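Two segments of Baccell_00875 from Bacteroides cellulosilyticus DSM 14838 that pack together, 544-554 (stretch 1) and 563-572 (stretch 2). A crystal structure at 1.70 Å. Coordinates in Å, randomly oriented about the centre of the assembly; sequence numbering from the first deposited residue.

Stretch 1 544-554: IVAPAIQFLAQ
Stretch 2 (563-572) KYLDEVKRQM

How do the two segments lie against each other? Both are helical throughout, and each helix extends beyond its stretch at both ends. They run roughly antiparallel, with 151° between their N-to-C directions, a signed crossing angle of -151° and axes 8.5 Å apart at closest approach. The CA atoms of Ile-549 and Val-568 lie 5.5 Å apart, those of Leu-552 and Tyr-564 5.6 Å, fixing the register. Stretch 1 is kinked at Pro-547, whose ring nitrogen cannot bond to the preceding turn.

Which bumps fill which hollows? Val-568 (chi1 t) is the central knob of stretch 2. Its CG1 meets Ile-549 CG2 at 3.7 Å, while its CG2 lies 3.6 Å from both Leu-552 CB and the backbone Ala-553 N. The small Ala-553 side chain leaves CB 4.2 Å from Val-568 CG2.

What does stretch 1 offer in return? Leu-552 (m, t) points toward stretch 2 and is the most covered residue. Its CD1 sits 3.5 Å from Glu-567 CG, and its CD2 approaches Tyr-564 CD1 obliquely at 3.9 Å. Ile-549 (m, t) starts sideways, but its end comes nearer, placing CD1 3.5 Å from Gln-571 CB; its CG2 is 4.2 Å from Met-572 SD (m, m, m).

Where do the polar groups go? No hydrogen bond crosses between the two stretches, so packing carries the contact. Gln-571 (m, t, chi3 27°) lays its OE1 3.7 Å from Ala-548 CB, while its NE2 donates to Glu-567 OE2 at 2.8 Å, nearly straight at 175°. Glu-567 (t, p, chi3 32°) starts toward stretch 1, but its end leads away; Arg-570 NH2 reaches Glu-567 OE1 at 2.8 Å in a salt bridge. The carboxylate thus binds along its own helix, while Glu-567 CG lies against Leu-552.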

# COMPACT_ATOMS: atom_id res chain seq x y z
N ILE A 544 11.30 -2.53 -4.64
CA ILE A 544 12.58 -3.25 -4.88
C ILE A 544 12.36 -4.75 -4.95
O ILE A 544 12.80 -5.42 -5.89
CB ILE A 544 13.60 -2.92 -3.76
CG1 ILE A 544 13.93 -1.43 -3.79
CG2 ILE A 544 14.86 -3.81 -3.88
CD1 ILE A 544 14.62 -0.94 -2.53
N VAL A 545 11.63 -5.30 -3.98
CA VAL A 545 11.40 -6.74 -3.90
C VAL A 545 10.54 -7.23 -5.08
O VAL A 545 10.88 -8.22 -5.73
CB VAL A 545 10.73 -7.13 -2.56
CG1 VAL A 545 10.39 -8.63 -2.51
CG2 VAL A 545 11.63 -6.76 -1.38
N ALA A 546 9.44 -6.54 -5.35
CA ALA A 546 8.52 -7.03 -6.39
C ALA A 546 9.20 -7.07 -7.76
O ALA A 546 9.09 -8.07 -8.45
CB ALA A 546 7.23 -6.24 -6.44
N PRO A 547 9.90 -6.00 -8.15
CA PRO A 547 10.61 -6.05 -9.45
C PRO A 547 11.67 -7.16 -9.58
O PRO A 547 11.83 -7.69 -10.69
CB PRO A 547 11.30 -4.71 -9.52
CG PRO A 547 10.38 -3.81 -8.78
CD PRO A 547 9.92 -4.63 -7.61
N ALA A 548 12.36 -7.49 -8.49
CA ALA A 548 13.30 -8.62 -8.50
C ALA A 548 12.61 -9.87 -8.97
O ALA A 548 13.08 -10.58 -9.86
CB ALA A 548 13.90 -8.86 -7.11
N ILE A 549 11.44 -10.13 -8.39
CA ILE A 549 10.73 -11.37 -8.65
C ILE A 549 10.04 -11.32 -10.02
O ILE A 549 9.97 -12.36 -10.72
CB ILE A 549 9.69 -11.65 -7.54
CG1 ILE A 549 10.37 -11.69 -6.17
CG2 ILE A 549 8.93 -12.93 -7.79
CD1 ILE A 549 9.41 -11.85 -5.02
N GLN A 550 9.55 -10.13 -10.39
CA GLN A 550 8.95 -9.86 -11.70
C GLN A 550 9.97 -10.19 -12.80
O GLN A 550 9.67 -10.90 -13.76
CB GLN A 550 8.55 -8.37 -11.78
CG GLN A 550 7.89 -7.88 -13.06
CD GLN A 550 7.77 -6.35 -13.12
OE1 GLN A 550 8.56 -5.61 -12.50
NE2 GLN A 550 6.80 -5.88 -13.89
N PHE A 551 11.19 -9.72 -12.60
CA PHE A 551 12.28 -10.01 -13.53
C PHE A 551 12.62 -11.49 -13.60
O PHE A 551 12.69 -12.08 -14.70
CB PHE A 551 13.52 -9.23 -13.14
CG PHE A 551 14.68 -9.50 -14.03
CD1 PHE A 551 14.85 -8.76 -15.16
CD2 PHE A 551 15.56 -10.54 -13.75
CE1 PHE A 551 15.91 -9.01 -16.03
CE2 PHE A 551 16.61 -10.80 -14.59
CZ PHE A 551 16.79 -10.04 -15.72
N LEU A 552 12.86 -12.10 -12.44
CA LEU A 552 13.24 -13.50 -12.39
C LEU A 552 12.19 -14.45 -12.96
O LEU A 552 12.54 -15.44 -13.61
CB LEU A 552 13.62 -13.93 -10.98
CG LEU A 552 14.89 -13.31 -10.37
CD1 LEU A 552 14.87 -13.58 -8.88
CD2 LEU A 552 16.16 -13.88 -10.98
N ALA A 553 10.91 -14.18 -12.70
CA ALA A 553 9.86 -15.03 -13.20
C ALA A 553 9.79 -14.99 -14.74
O ALA A 553 9.62 -16.02 -15.39
CB ALA A 553 8.52 -14.66 -12.60
N GLN A 554 9.92 -13.79 -15.29
CA GLN A 554 10.01 -13.62 -16.74
C GLN A 554 11.26 -14.31 -17.30
O GLN A 554 11.20 -14.96 -18.35
CB GLN A 554 10.05 -12.16 -17.13
CG GLN A 554 8.76 -11.40 -16.93
CD GLN A 554 8.93 -9.95 -17.27
OE1 GLN A 554 9.13 -9.11 -16.38
NE2 GLN A 554 8.92 -9.64 -18.54
N LYS A 563 17.08 -22.42 -11.56
CA LYS A 563 17.70 -21.54 -10.57
C LYS A 563 16.96 -20.19 -10.40
O LYS A 563 16.94 -19.62 -9.30
CB LYS A 563 19.18 -21.30 -10.88
CG LYS A 563 19.50 -20.47 -12.11
CD LYS A 563 20.94 -20.72 -12.59
CE LYS A 563 21.74 -19.46 -12.85
NZ LYS A 563 22.20 -18.80 -11.58
N TYR A 564 16.36 -19.70 -11.48
CA TYR A 564 15.61 -18.45 -11.38
C TYR A 564 14.26 -18.67 -10.71
O TYR A 564 13.87 -17.86 -9.87
CB TYR A 564 15.49 -17.74 -12.74
CG TYR A 564 16.84 -17.50 -13.41
CD1 TYR A 564 17.87 -16.87 -12.73
CD2 TYR A 564 17.07 -17.91 -14.72
CE1 TYR A 564 19.11 -16.66 -13.32
CE2 TYR A 564 18.31 -17.69 -15.33
CZ TYR A 564 19.32 -17.07 -14.63
OH TYR A 564 20.56 -16.83 -15.20
N LEU A 565 13.56 -19.75 -11.05
CA LEU A 565 12.31 -20.09 -10.37
C LEU A 565 12.50 -20.41 -8.91
O LEU A 565 11.65 -20.07 -8.08
CB LEU A 565 11.56 -21.25 -11.04
CG LEU A 565 10.13 -21.57 -10.53
CD1 LEU A 565 9.25 -20.32 -10.39
CD2 LEU A 565 9.43 -22.59 -11.42
N ASP A 566 13.59 -21.09 -8.56
CA ASP A 566 13.86 -21.38 -7.14
C ASP A 566 14.08 -20.08 -6.34
O ASP A 566 13.60 -19.96 -5.22
CB ASP A 566 15.05 -22.36 -6.97
CG ASP A 566 14.70 -23.81 -7.40
OD1 ASP A 566 13.51 -24.17 -7.61
OD2 ASP A 566 15.65 -24.62 -7.50
N GLU A 567 14.71 -19.09 -6.95
CA GLU A 567 14.87 -17.77 -6.31
C GLU A 567 13.52 -17.03 -6.16
O GLU A 567 13.24 -16.46 -5.10
CB GLU A 567 15.87 -16.91 -7.06
CG GLU A 567 16.24 -15.62 -6.33
CD GLU A 567 16.85 -15.84 -4.95
OE1 GLU A 567 17.54 -16.86 -4.77
OE2 GLU A 567 16.66 -14.98 -4.05
N VAL A 568 12.69 -17.09 -7.20
CA VAL A 568 11.31 -16.58 -7.13
C VAL A 568 10.60 -17.17 -5.92
O VAL A 568 10.04 -16.42 -5.11
CB VAL A 568 10.50 -16.89 -8.43
CG1 VAL A 568 9.00 -16.65 -8.24
CG2 VAL A 568 11.03 -16.09 -9.60
N LYS A 569 10.62 -18.49 -5.80
CA LYS A 569 9.95 -19.19 -4.71
C LYS A 569 10.51 -18.83 -3.34
O LYS A 569 9.75 -18.72 -2.39
CB LYS A 569 9.98 -20.71 -4.90
CG LYS A 569 9.00 -21.17 -5.95
CD LYS A 569 9.08 -22.67 -6.15
CE LYS A 569 8.11 -23.12 -7.23
NZ LYS A 569 8.57 -24.39 -7.83
N ARG A 570 11.82 -18.63 -3.26
CA ARG A 570 12.45 -18.16 -2.01
C ARG A 570 11.97 -16.75 -1.63
O ARG A 570 11.78 -16.47 -0.45
CB ARG A 570 13.99 -18.17 -2.08
CG ARG A 570 14.61 -19.54 -1.80
CD ARG A 570 16.13 -19.46 -1.61
NE ARG A 570 16.82 -19.14 -2.86
CZ ARG A 570 17.13 -20.03 -3.82
NH1 ARG A 570 16.84 -21.33 -3.68
NH2 ARG A 570 17.73 -19.61 -4.93
N GLN A 571 11.80 -15.87 -2.62
CA GLN A 571 11.46 -14.47 -2.36
C GLN A 571 9.96 -14.21 -2.21
O GLN A 571 9.59 -13.18 -1.64
CB GLN A 571 12.07 -13.57 -3.42
CG GLN A 571 13.60 -13.53 -3.37
CD GLN A 571 14.20 -12.38 -4.14
OE1 GLN A 571 13.58 -11.32 -4.32
NE2 GLN A 571 15.45 -12.56 -4.62
N MET A 572 9.12 -15.11 -2.69
CA MET A 572 7.65 -14.87 -2.67
C MET A 572 7.10 -14.52 -1.29
O MET A 572 6.34 -13.58 -1.20
CB MET A 572 6.86 -16.03 -3.27
CG MET A 572 6.90 -16.05 -4.79
SD MET A 572 5.91 -14.75 -5.54
CE MET A 572 4.29 -15.42 -5.22